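Local coordinates for protein sorbitol dehydrogenase (Gluconobacter oxydans, PDB 5ITG) that probably oxidises D-sorbitol to L-sorbose with NADP as the hydride acceptor, as a Rossmann-fold member of the mannitol dehydrogenase family, at residues Arg38-Phe43 and Gly226-Ile231; Gly180-Val185 and Glu219-Pro224; Val264-Phe269 and Val284-Asp289. All blocks are in the same frame, centred on the assembly; numbering follows the deposited sequence.

Contacts 1 and 3 share the short three-stranded sheet 226-228, 263-266, 282-284, and contact 2, on strand 184-187 and the end of helix 211-220, adjoins contact 3. The centres of contacts 1 and 3 are about 15 Å apart; Met227 N lies 2.7 Å from Val264 O, a probable hydrogen bond, and Met227 CB packs 3.7 Å from Val287 CG2. Contact 2, its centre also about 15 Å from that of contact 3, touches it where Thr222 OG1 stands 2.8 Å from Gln268 O, again probably hydrogen-bonded. Between contacts 1 and 2 the centres are about 22 Å apart, and Asn225 alone separates Pro224 from Gly226.

Contact 1 (Arg38-Phe43 and Gly226-Ile231)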
ATOM      1  N   ARG A  38      -7.964  -5.441   7.327  1.00 16.76           N
ATOM      2  CA  ARG A  38      -8.358  -6.757   7.803  1.00 16.91           C
ATOM      3  C   ARG A  38      -7.359  -7.879   7.500  1.00 17.39           C
ATOM      4  O   ARG A  38      -7.315  -8.875   8.224  1.00 18.94           O
ATOM      5  CB  ARG A  38      -9.730  -7.094   7.235  1.00 17.23           C
ATOM      6  CG  ARG A  38     -10.812  -6.131   7.689  1.00 20.14           C
ATOM      7  CD  ARG A  38     -12.043  -6.287   6.817  1.00 28.24           C
ATOM      8  NE  ARG A  38     -12.545  -7.646   6.904  1.00 27.44           N
ATOM      9  CZ  ARG A  38     -13.248  -8.258   5.959  1.00 28.66           C
ATOM     10  NH1 ARG A  38     -13.549  -7.639   4.826  1.00 26.78           N
ATOM     11  NH2 ARG A  38     -13.645  -9.505   6.156  1.00 27.27           N
ATOM     12  N   ALA A  39      -6.557  -7.711   6.448  1.00 15.59           N
ATOM     13  CA  ALA A  39      -5.574  -8.725   6.059  1.00 15.22           C
ATOM     14  C   ALA A  39      -4.142  -8.366   6.443  1.00 15.77           C
ATOM     15  O   ALA A  39      -3.232  -9.187   6.314  1.00 16.15           O
ATOM     16  CB  ALA A  39      -5.653  -8.966   4.548  1.00 13.89           C
ATOM     17  N   HIS A  40      -3.935  -7.146   6.923  1.00 15.89           N
ATOM     18  CA  HIS A  40      -2.592  -6.710   7.283  1.00 17.24           C
ATOM     19  C   HIS A  40      -2.515  -6.333   8.761  1.00 17.23           C
ATOM     20  O   HIS A  40      -2.113  -7.154   9.583  1.00 16.24           O
ATOM     21  CB  HIS A  40      -2.183  -5.538   6.372  1.00 16.95           C
ATOM     22  CG  HIS A  40      -0.768  -5.083   6.555  1.00 16.45           C
ATOM     23  ND1 HIS A  40      -0.414  -4.099   7.450  1.00 17.09           N
ATOM     24  CD2 HIS A  40       0.382  -5.480   5.959  1.00 17.11           C
ATOM     25  CE1 HIS A  40       0.893  -3.906   7.396  1.00 16.51           C
ATOM     26  NE2 HIS A  40       1.400  -4.732   6.498  1.00 16.10           N
ATOM     27  N   GLU A  41      -2.919  -5.115   9.111  1.00 17.23           N
ATOM     28  CA  GLU A  41      -2.872  -4.693  10.512  1.00 18.48           C
ATOM     29  C   GLU A  41      -3.578  -5.686  11.446  1.00 16.72           C
ATOM     30  O   GLU A  41      -3.014  -6.119  12.453  1.00 18.97           O
ATOM     31  CB  GLU A  41      -3.506  -3.311  10.685  1.00 17.94           C
ATOM     32  CG  GLU A  41      -3.287  -2.733  12.086  1.00 20.96           C
ATOM     33  CD  GLU A  41      -4.047  -1.447  12.329  1.00 21.29           C
ATOM     34  OE1 GLU A  41      -4.169  -0.644  11.381  1.00 23.42           O
ATOM     35  OE2 GLU A  41      -4.508  -1.227  13.474  1.00 21.38           O
ATOM     36  N   ALA A  42      -4.812  -6.045  11.118  1.00 17.64           N
ATOM     37  CA  ALA A  42      -5.565  -6.981  11.947  1.00 19.25           C
ATOM     38  C   ALA A  42      -4.853  -8.327  12.005  1.00 19.81           C
ATOM     39  O   ALA A  42      -4.899  -9.032  13.019  1.00 22.22           O
ATOM     40  CB  ALA A  42      -6.981  -7.155  11.389  1.00 18.64           C
ATOM     41  N   PHE A  43      -4.189  -8.671  10.906  1.00 21.28           N
ATOM     42  CA  PHE A  43      -3.448  -9.929  10.773  1.00 19.72           C
ATOM     43  C   PHE A  43      -2.288 -10.018  11.758  1.00 20.30           C
ATOM     44  O   PHE A  43      -2.108 -11.043  12.424  1.00 22.39           O
ATOM     45  CB  PHE A  43      -2.918 -10.055   9.337  1.00 20.97           C
ATOM     46  CG  PHE A  43      -2.133 -11.307   9.078  1.00 21.38           C
ATOM     47  CD1 PHE A  43      -2.778 -12.530   8.917  1.00 24.02           C
ATOM     48  CD2 PHE A  43      -0.748 -11.260   8.968  1.00 23.48           C
ATOM     49  CE1 PHE A  43      -2.056 -13.694   8.645  1.00 25.38           C
ATOM     50  CE2 PHE A  43      -0.011 -12.415   8.697  1.00 25.98           C
ATOM     51  CZ  PHE A  43      -0.669 -13.637   8.535  1.00 25.87           C
ATOM     52  N   GLY A 226       5.332   4.173   8.612  1.00 14.57           N
ATOM     53  CA  GLY A 226       5.406   2.739   8.450  1.00 14.78           C
ATOM     54  C   GLY A 226       5.347   2.382   6.982  1.00 15.95           C
ATOM     55  O   GLY A 226       4.739   3.096   6.182  1.00 16.71           O
HETATM   56  N   MSE A 227       5.976   1.272   6.619  1.00 15.00           N
HETATM   57  CA  MSE A 227       5.955   0.833   5.236  1.00 16.22           C
HETATM   58  C   MSE A 227       5.117  -0.440   5.249  1.00 14.79           C
HETATM   59  O   MSE A 227       5.411  -1.368   5.996  1.00 14.55           O
HETATM   60  CB  MSE A 227       7.377   0.543   4.773  1.00 17.63           C
HETATM   61  CG  MSE A 227       7.571   0.672   3.296  1.00 21.57           C
HETATM   62 SE   MSE A 227       8.589  -0.809   2.728  0.49 30.84          SE
HETATM   63  CE  MSE A 227       7.097  -2.027   2.825  1.00  2.92           C
ATOM     64  N   VAL A 228       4.063  -0.488   4.445  1.00 14.28           N
ATOM     65  CA  VAL A 228       3.195  -1.659   4.455  1.00 16.00           C
ATOM     66  C   VAL A 228       3.038  -2.282   3.071  1.00 18.80           C
ATOM     67  O   VAL A 228       3.070  -1.586   2.059  1.00 16.94           O
ATOM     68  CB  VAL A 228       1.802  -1.286   4.992  1.00 18.03           C
ATOM     69  CG1 VAL A 228       1.936  -0.654   6.386  1.00 17.65           C
ATOM     70  CG2 VAL A 228       1.114  -0.311   4.030  1.00 18.27           C
ATOM     71  N   ASP A 229       2.879  -3.603   3.032  1.00 19.66           N
ATOM     72  CA  ASP A 229       2.706  -4.301   1.764  1.00 24.11           C
ATOM     73  C   ASP A 229       1.500  -5.249   1.905  1.00 25.27           C
ATOM     74  O   ASP A 229       0.620  -5.029   2.736  1.00 32.82           O
ATOM     75  CB  ASP A 229       3.983  -5.081   1.414  1.00 25.01           C
ATOM     76  CG  ASP A 229       4.296  -5.076  -0.088  1.00 26.60           C
ATOM     77  OD1 ASP A 229       3.369  -4.889  -0.904  1.00 23.54           O
ATOM     78  OD2 ASP A 229       5.476  -5.280  -0.457  1.00 27.32           O
ATOM     79  N   ARG A 230       1.461  -6.274   1.073  1.00 24.22           N
ATOM     80  CA  ARG A 230       0.414  -7.301   1.037  1.00 19.54           C
ATOM     81  C   ARG A 230      -0.772  -7.038   0.129  1.00 18.75           C
ATOM     82  O   ARG A 230      -1.714  -6.314   0.471  1.00 15.35           O
ATOM     83  CB  ARG A 230      -0.107  -7.675   2.430  1.00 17.26           C
ATOM     84  CG  ARG A 230      -0.925  -8.965   2.345  1.00 17.84           C
ATOM     85  CD  ARG A 230      -1.265  -9.598   3.680  1.00 19.41           C
ATOM     86  NE  ARG A 230      -1.049 -11.040   3.607  1.00 19.01           N
ATOM     87  CZ  ARG A 230      -1.281 -11.896   4.597  1.00 19.40           C
ATOM     88  NH1 ARG A 230      -1.754 -11.474   5.760  1.00 18.15           N
ATOM     89  NH2 ARG A 230      -1.010 -13.180   4.424  1.00 21.59           N
ATOM     90  N   ILE A 231      -0.715  -7.657  -1.041  1.00 17.27           N
ATOM     91  CA  ILE A 231      -1.773  -7.525  -2.026  1.00 17.54           C
ATOM     92  C   ILE A 231      -3.033  -8.166  -1.470  1.00 17.48           C
ATOM     93  O   ILE A 231      -3.032  -9.337  -1.091  1.00 16.04           O
ATOM     94  CB  ILE A 231      -1.385  -8.225  -3.340  1.00 21.14           C
ATOM     95  CG1 ILE A 231      -0.031  -7.694  -3.831  1.00 21.36           C
ATOM     96  CG2 ILE A 231      -2.474  -8.013  -4.385  1.00 21.10           C
ATOM     97  CD1 ILE A 231       0.026  -6.195  -4.003  1.00 24.27           C
TER
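The guanidinium of Arg230 comes edge-on over one face of the Phe43 ring, with NH1 3.2 Å above the ring plane and over its centre. The two planes stand 68° apart, a cation-pi contact in which Arg230 CZ is 4.2 Å from the ring centroid. The same NH1 donates to Ala39 O at 2.8 Å, nearly in line with the carbonyl though bent at the hydrogen (146°). Arg230 CG is anti to the backbone N, and a bend further out, at chi3, turns the group between helix 35-39 and the ring. The rest of the group is held by Glu86, in a salt bridge with NH2, and by Glu258 O, which accepts from NE. In the Rossmann part of the enzyme, the contact thus joins the break between helices 35-39 and 41-46 to the end of strand 226-228. An alanine in place of Arg230 would probably leave Ala39 O and the carboxylate of Glu86 without their mate and uncover the face of Phe43. His40, the N-cap residue of helix 41-46, has CG anti to the backbone N (chi1 -174°), which brings its imidazole up against Val228 and Asp229. Its CE1 meets Val228 CG1 at 3.6 Å, while CD2 lies 3.3 Å from Asp229 O, a buried carbonyl with no hydrogen-bonding partner in the model. Gln262 O, just before strand 263-266 of the same chain, accepts from His40 NE2 and helps fix the turn of the ring.

Contact 2 (Gly180-Val185 and Glu219-Pro224); sequences GKAFTV and ENATFP
Val185 packs flank to flank with Phe223, both directed alike, where strand 184-187 of the Rossmann sheet is flanked by the extended chain that leaves helix 211-220. The two segments run nearly parallel here, 18° apart. This end is the tight one: Val185 CB is 3.5 Å from Phe223 CD2, and CG2 of the valine reaches CE2 of the same ring. Phe202, on helix 194-209, touches both side chains. Phe223 CG is anti to its own carbonyl carbon (chi1 -57°), which carries the ring alongside the valine. The backbones are joined here by Val185 N, which donates to Thr222 O at 2.9 Å in a nearly straight bond (166°).

Toward Ala182 and Asn220 the packing thins to small groups. Ala182 CB rests 3.5 Å from Asn220 C, and Asn220, partly exposed, turns its amide nitrogen back to Trp216 O in its own helix. Between the two ends, Phe183 O and Thr222 N are buried without a partner in the model. Both threonine hydroxyls are tied to the chain after strand 263-266: Thr184 OG1 accepts from Ala270 N, and Thr222 OG1 is probably bonded to Gln268 O. Past the valine, a single water donates to Val185 O at 2.7 Å and also to Pro224 O at 2.9 Å.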
ATOM      1  N   GLY A 180      -5.647  12.669  31.069  1.00 28.24           N
ATOM      2  CA  GLY A 180      -5.240  11.420  30.445  1.00 28.66           C
ATOM      3  C   GLY A 180      -3.976  11.580  29.624  1.00 29.24           C
ATOM      4  O   GLY A 180      -3.332  12.625  29.672  1.00 29.23           O
ATOM      5  N   LYS A 181      -3.618  10.549  28.863  1.00 29.82           N
ATOM      6  CA  LYS A 181      -2.415  10.589  28.035  1.00 28.57           C
ATOM      7  C   LYS A 181      -2.731  10.586  26.542  1.00 27.14           C
ATOM      8  O   LYS A 181      -3.800  10.143  26.125  1.00 27.01           O
ATOM      9  CB  LYS A 181      -1.517   9.398  28.374  1.00 30.81           C
ATOM     10  CG  LYS A 181      -0.931   9.459  29.775  1.00 33.31           C
ATOM     11  CD  LYS A 181      -0.068   8.255  30.092  1.00 34.94           C
ATOM     12  CE  LYS A 181      -0.888   6.981  30.171  1.00 36.03           C
ATOM     13  NZ  LYS A 181      -0.047   5.830  30.606  1.00 38.35           N
ATOM     14  N   ALA A 182      -1.803  11.092  25.736  1.00 25.09           N
ATOM     15  CA  ALA A 182      -2.006  11.114  24.289  1.00 24.10           C
ATOM     16  C   ALA A 182      -1.834   9.700  23.770  1.00 22.65           C
ATOM     17  O   ALA A 182      -1.184   8.875  24.407  1.00 25.00           O
ATOM     18  CB  ALA A 182      -0.984  12.041  23.620  1.00 21.37           C
ATOM     19  N   PHE A 183      -2.437   9.400  22.629  1.00 22.08           N
ATOM     20  CA  PHE A 183      -2.265   8.078  22.041  1.00 22.19           C
ATOM     21  C   PHE A 183      -1.407   8.206  20.788  1.00 20.47           C
ATOM     22  O   PHE A 183      -1.053   9.311  20.378  1.00 19.26           O
ATOM     23  CB  PHE A 183      -3.619   7.422  21.702  1.00 20.87           C
ATOM     24  CG  PHE A 183      -4.592   8.323  20.988  1.00 21.51           C
ATOM     25  CD1 PHE A 183      -4.278   8.889  19.757  1.00 22.09           C
ATOM     26  CD2 PHE A 183      -5.847   8.579  21.540  1.00 20.83           C
ATOM     27  CE1 PHE A 183      -5.196   9.693  19.084  1.00 21.92           C
ATOM     28  CE2 PHE A 183      -6.772   9.385  20.873  1.00 21.13           C
ATOM     29  CZ  PHE A 183      -6.446   9.941  19.646  1.00 20.68           C
ATOM     30  N   THR A 184      -1.055   7.069  20.200  1.00 20.37           N
ATOM     31  CA  THR A 184      -0.252   7.056  18.989  1.00 19.79           C
ATOM     32  C   THR A 184      -1.157   7.094  17.758  1.00 18.61           C
ATOM     33  O   THR A 184      -2.149   6.369  17.694  1.00 19.25           O
ATOM     34  CB  THR A 184       0.597   5.769  18.911  1.00 22.44           C
ATOM     35  OG1 THR A 184       1.546   5.749  19.983  1.00 19.64           O
ATOM     36  CG2 THR A 184       1.325   5.684  17.569  1.00 18.84           C
ATOM     37  N   VAL A 185      -0.827   7.944  16.793  1.00 17.26           N
ATOM     38  CA  VAL A 185      -1.602   8.011  15.555  1.00 17.07           C
ATOM     39  C   VAL A 185      -0.798   7.173  14.559  1.00 17.25           C
ATOM     40  O   VAL A 185       0.292   7.565  14.142  1.00 19.52           O
ATOM     41  CB  VAL A 185      -1.732   9.452  15.029  1.00 17.41           C
ATOM     42  CG1 VAL A 185      -2.446   9.447  13.700  1.00 16.22           C
ATOM     43  CG2 VAL A 185      -2.490  10.311  16.032  1.00 17.76           C
ATOM     44  N   GLU A 219       3.600  17.600  21.001  1.00 26.61           N
ATOM     45  CA  GLU A 219       4.552  17.168  22.015  1.00 27.45           C
ATOM     46  C   GLU A 219       4.286  15.816  22.655  1.00 25.77           C
ATOM     47  O   GLU A 219       5.222  15.127  23.038  1.00 25.72           O
ATOM     48  CB  GLU A 219       4.637  18.221  23.122  1.00 31.48           C
ATOM     49  CG  GLU A 219       5.016  19.604  22.626  1.00 37.38           C
ATOM     50  CD  GLU A 219       5.054  20.632  23.738  1.00 40.41           C
ATOM     51  OE1 GLU A 219       3.999  20.866  24.367  1.00 43.45           O
ATOM     52  OE2 GLU A 219       6.135  21.207  23.984  1.00 43.17           O
ATOM     53  N   ASN A 220       3.022  15.427  22.767  1.00 24.64           N
ATOM     54  CA  ASN A 220       2.699  14.167  23.427  1.00 26.02           C
ATOM     55  C   ASN A 220       2.252  13.012  22.538  1.00 24.69           C
ATOM     56  O   ASN A 220       2.508  11.849  22.852  1.00 25.12           O
ATOM     57  CB  ASN A 220       1.664  14.436  24.521  1.00 29.03           C
ATOM     58  CG  ASN A 220       2.226  15.292  25.643  1.00 32.37           C
ATOM     59  OD1 ASN A 220       3.024  14.823  26.457  1.00 32.41           O
ATOM     60  ND2 ASN A 220       1.835  16.561  25.673  1.00 32.43           N
ATOM     61  N   ALA A 221       1.580  13.318  21.438  1.00 24.96           N
ATOM     62  CA  ALA A 221       1.149  12.269  20.526  1.00 23.00           C
ATOM     63  C   ALA A 221       2.350  11.916  19.659  1.00 22.53           C
ATOM     64  O   ALA A 221       3.363  12.616  19.678  1.00 24.49           O
ATOM     65  CB  ALA A 221       0.001  12.769  19.656  1.00 23.17           C
ATOM     66  N   THR A 222       2.249  10.826  18.909  1.00 23.15           N
ATOM     67  CA  THR A 222       3.329  10.425  18.014  1.00 20.73           C
ATOM     68  C   THR A 222       2.680  10.014  16.698  1.00 20.54           C
ATOM     69  O   THR A 222       1.518   9.583  16.689  1.00 18.74           O
ATOM     70  CB  THR A 222       4.161   9.235  18.586  1.00 21.46           C
ATOM     71  OG1 THR A 222       3.318   8.089  18.756  1.00 20.32           O
ATOM     72  CG2 THR A 222       4.787   9.613  19.933  1.00 22.16           C
ATOM     73  N   PHE A 223       3.421  10.164  15.600  1.00 19.03           N
ATOM     74  CA  PHE A 223       2.937   9.824  14.256  1.00 19.86           C
ATOM     75  C   PHE A 223       4.011   9.023  13.508  1.00 18.10           C
ATOM     76  O   PHE A 223       4.573   9.495  12.511  1.00 17.72           O
ATOM     77  CB  PHE A 223       2.628  11.096  13.455  1.00 19.87           C
ATOM     78  CG  PHE A 223       1.634  12.017  14.114  1.00 21.24           C
ATOM     79  CD1 PHE A 223       2.027  12.875  15.138  1.00 21.25           C
ATOM     80  CD2 PHE A 223       0.302  12.024  13.707  1.00 21.47           C
ATOM     81  CE1 PHE A 223       1.106  13.729  15.750  1.00 22.74           C
ATOM     82  CE2 PHE A 223      -0.628  12.874  14.312  1.00 20.42           C
ATOM     83  CZ  PHE A 223      -0.224  13.728  15.336  1.00 20.37           C
ATOM     84  N   PRO A 224       4.282   7.788  13.960  1.00 17.36           N
ATOM     85  CA  PRO A 224       5.304   6.971  13.308  1.00 17.84           C
ATOM     86  C   PRO A 224       5.002   6.672  11.857  1.00 16.17           C
ATOM     87  O   PRO A 224       3.844   6.501  11.472  1.00 16.35           O
ATOM     88  CB  PRO A 224       5.324   5.703  14.159  1.00 16.70           C
ATOM     89  CG  PRO A 224       3.874   5.558  14.542  1.00 17.73           C
ATOM     90  CD  PRO A 224       3.515   6.987  14.933  1.00 17.73           C
TER
HETATM   91  O   HOH W   1       1.143   7.542  11.570  1.00 14.76           O

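Contact 3 (Val264-Phe269 and Val284-Asp289); sequences VLEDQF and VGDVTD
Glu266 OE2 receives the backbone N-H of Val287 at 2.9 Å in a nearly straight bond (167°), using the anti lone pair of that oxygen. The glutamate has CG anti to its carbonyl carbon (chi1 -76°) and runs extended beyond it, which brings the carboxylate across to the turn before helix 288-312. Its other oxygen, OE1, accepts from Asn225 N, and the two bonds together fix the rotation of the group. Asp286 OD1 comes within 3.8 Å of Glu266 OE2, a proximity of like charges that may be eased by the donors around each carboxylate.

Alongside, strands 263-266 and 282-284 pair in parallel around Glu266 and Val284. Val284 N donates to Leu265 O, and Asp267 N to Val284 O at 3.0 Å. Val264 CG1 meets Val284 CG2 at 3.8 Å, the two side chains crossing at about a right angle, and Val287 CG2 lies 4.2 Å from Val264 CG1. Strand 282-284 leads through a short turn to helix 288-312. There Asp286 OD1 accepts from Thr288 OG1, which is also bonded to His193 NE2, on its syn side, and on its anti side from Thr288 N at 2.8 Å, both somewhat out of the carboxylate plane; the bond to the backbone nitrogen is the side-chain capping bond of an N-terminal helix cap.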
ATOM      1  N   VAL A 264       7.003  -2.605   8.142  1.00 15.57           N
ATOM      2  CA  VAL A 264       8.160  -1.955   8.729  1.00 15.19           C
ATOM      3  C   VAL A 264       7.571  -0.763   9.463  1.00 13.27           C
ATOM      4  O   VAL A 264       6.849   0.039   8.880  1.00 11.67           O
ATOM      5  CB  VAL A 264       9.145  -1.509   7.641  1.00 14.73           C
ATOM      6  CG1 VAL A 264      10.305  -0.753   8.265  1.00 14.20           C
ATOM      7  CG2 VAL A 264       9.660  -2.744   6.889  1.00 13.42           C
ATOM      8  N   LEU A 265       7.880  -0.641  10.745  1.00 14.28           N
ATOM      9  CA  LEU A 265       7.284   0.424  11.537  1.00 14.70           C
ATOM     10  C   LEU A 265       8.273   1.164  12.423  1.00 16.22           C
ATOM     11  O   LEU A 265       9.072   0.544  13.123  1.00 14.84           O
ATOM     12  CB  LEU A 265       6.179  -0.209  12.388  1.00 16.41           C
ATOM     13  CG  LEU A 265       5.319   0.573  13.376  1.00 16.91           C
ATOM     14  CD1 LEU A 265       4.402   1.527  12.630  1.00 13.90           C
ATOM     15  CD2 LEU A 265       4.498  -0.429  14.196  1.00 16.76           C
ATOM     16  N   GLU A 266       8.224   2.491  12.387  1.00 17.26           N
ATOM     17  CA  GLU A 266       9.104   3.288  13.232  1.00 18.34           C
ATOM     18  C   GLU A 266       8.610   3.108  14.666  1.00 18.53           C
ATOM     19  O   GLU A 266       7.408   3.193  14.938  1.00 17.51           O
ATOM     20  CB  GLU A 266       9.068   4.762  12.809  1.00 16.71           C
ATOM     21  CG  GLU A 266       9.878   5.026  11.536  1.00 16.57           C
ATOM     22  CD  GLU A 266       9.777   6.458  11.028  1.00 19.17           C
ATOM     23  OE1 GLU A 266       8.943   7.239  11.541  1.00 18.37           O
ATOM     24  OE2 GLU A 266      10.532   6.796  10.092  1.00 21.85           O
ATOM     25  N   ASP A 267       9.541   2.841  15.574  1.00 19.80           N
ATOM     26  CA  ASP A 267       9.204   2.609  16.974  1.00 20.80           C
ATOM     27  C   ASP A 267       9.052   3.920  17.733  1.00 22.80           C
ATOM     28  O   ASP A 267       9.904   4.280  18.546  1.00 21.83           O
ATOM     29  CB  ASP A 267      10.291   1.755  17.637  1.00 22.22           C
ATOM     30  CG  ASP A 267       9.770   0.968  18.829  1.00 22.56           C
ATOM     31  OD1 ASP A 267       8.632   1.223  19.272  1.00 24.24           O
ATOM     32  OD2 ASP A 267      10.497   0.094  19.326  1.00 23.20           O
ATOM     33  N   GLN A 268       7.965   4.636  17.458  1.00 21.70           N
ATOM     34  CA  GLN A 268       7.696   5.905  18.118  1.00 22.33           C
ATOM     35  C   GLN A 268       6.256   5.863  18.611  1.00 22.95           C
ATOM     36  O   GLN A 268       5.338   6.271  17.903  1.00 21.32           O
ATOM     37  CB  GLN A 268       7.872   7.067  17.135  1.00 25.63           C
ATOM     38  CG  GLN A 268       9.102   6.957  16.254  1.00 28.55           C
ATOM     39  CD  GLN A 268       9.152   8.028  15.180  1.00 31.98           C
ATOM     40  OE1 GLN A 268       8.131   8.377  14.593  1.00 35.05           O
ATOM     41  NE2 GLN A 268      10.345   8.542  14.904  1.00 31.44           N
ATOM     42  N   PHE A 269       6.061   5.349  19.822  1.00 20.26           N
ATOM     43  CA  PHE A 269       4.726   5.257  20.389  1.00 21.97           C
ATOM     44  C   PHE A 269       4.588   6.117  21.643  1.00 22.64           C
ATOM     45  O   PHE A 269       5.485   6.164  22.483  1.00 23.17           O
ATOM     46  CB  PHE A 269       4.384   3.789  20.658  1.00 21.54           C
ATOM     47  CG  PHE A 269       4.129   3.002  19.396  1.00 20.14           C
ATOM     48  CD1 PHE A 269       5.180   2.677  18.539  1.00 18.79           C
ATOM     49  CD2 PHE A 269       2.827   2.691  19.004  1.00 18.30           C
ATOM     50  CE1 PHE A 269       4.932   2.061  17.304  1.00 18.41           C
ATOM     51  CE2 PHE A 269       2.574   2.080  17.775  1.00 19.05           C
ATOM     52  CZ  PHE A 269       3.627   1.767  16.925  1.00 17.25           C
ATOM     53  N   VAL A 284      11.914  -0.206  13.365  1.00 20.08           N
ATOM     54  CA  VAL A 284      13.095   0.550  12.958  1.00 19.29           C
ATOM     55  C   VAL A 284      13.090   1.965  13.510  1.00 17.98           C
ATOM     56  O   VAL A 284      12.090   2.431  14.041  1.00 18.24           O
ATOM     57  CB  VAL A 284      13.176   0.681  11.424  1.00 18.19           C
ATOM     58  CG1 VAL A 284      13.234  -0.695  10.782  1.00 21.35           C
ATOM     59  CG2 VAL A 284      11.959   1.461  10.909  1.00 19.76           C
ATOM     60  N   GLY A 285      14.216   2.650  13.352  1.00 18.49           N
ATOM     61  CA  GLY A 285      14.320   4.027  13.799  1.00 19.97           C
ATOM     62  C   GLY A 285      13.868   4.979  12.701  1.00 19.81           C
ATOM     63  O   GLY A 285      13.285   6.032  12.974  1.00 19.86           O
ATOM     64  N   ASP A 286      14.117   4.597  11.450  1.00 20.02           N
ATOM     65  CA  ASP A 286      13.749   5.422  10.294  1.00 18.74           C
ATOM     66  C   ASP A 286      13.284   4.498   9.165  1.00 18.02           C
ATOM     67  O   ASP A 286      14.015   3.599   8.751  1.00 15.95           O
ATOM     68  CB  ASP A 286      14.966   6.232   9.831  1.00 21.43           C
ATOM     69  CG  ASP A 286      14.618   7.285   8.784  1.00 25.95           C
ATOM     70  OD1 ASP A 286      13.716   7.046   7.953  1.00 21.89           O
ATOM     71  OD2 ASP A 286      15.266   8.357   8.788  1.00 29.34           O
ATOM     72  N   VAL A 287      12.077   4.737   8.660  1.00 15.44           N
ATOM     73  CA  VAL A 287      11.500   3.914   7.600  1.00 15.81           C
ATOM     74  C   VAL A 287      12.076   4.168   6.201  1.00 15.68           C
ATOM     75  O   VAL A 287      11.910   3.345   5.297  1.00 14.66           O
ATOM     76  CB  VAL A 287       9.956   4.145   7.523  1.00 17.11           C
ATOM     77  CG1 VAL A 287       9.665   5.474   6.826  1.00 16.11           C
ATOM     78  CG2 VAL A 287       9.282   3.002   6.799  1.00 19.48           C
ATOM     79  N   THR A 288      12.759   5.293   6.030  1.00 13.31           N
ATOM     80  CA  THR A 288      13.270   5.685   4.724  1.00 16.90           C
ATOM     81  C   THR A 288      14.007   4.634   3.895  1.00 15.14           C
ATOM     82  O   THR A 288      13.666   4.417   2.734  1.00 15.29           O
ATOM     83  CB  THR A 288      14.134   6.953   4.853  1.00 17.41           C
ATOM     84  OG1 THR A 288      13.388   7.951   5.562  1.00 20.36           O
ATOM     85  CG2 THR A 288      14.491   7.497   3.472  1.00 19.59           C
ATOM     86  N   ASP A 289      14.999   3.971   4.476  1.00 16.02           N
ATOM     87  CA  ASP A 289      15.732   2.960   3.719  1.00 13.95           C
ATOM     88  C   ASP A 289      14.817   1.844   3.205  1.00 13.35           C
ATOM     89  O   ASP A 289      14.923   1.446   2.043  1.00 13.82           O
ATOM     90  CB  ASP A 289      16.875   2.383   4.556  1.00 12.59           C
ATOM     91  CG  ASP A 289      17.967   3.406   4.824  1.00 17.73           C
ATOM     92  OD1 ASP A 289      17.978   4.463   4.154  1.00 15.44           O
ATOM     93  OD2 ASP A 289      18.822   3.154   5.695  1.00 17.13           O
TER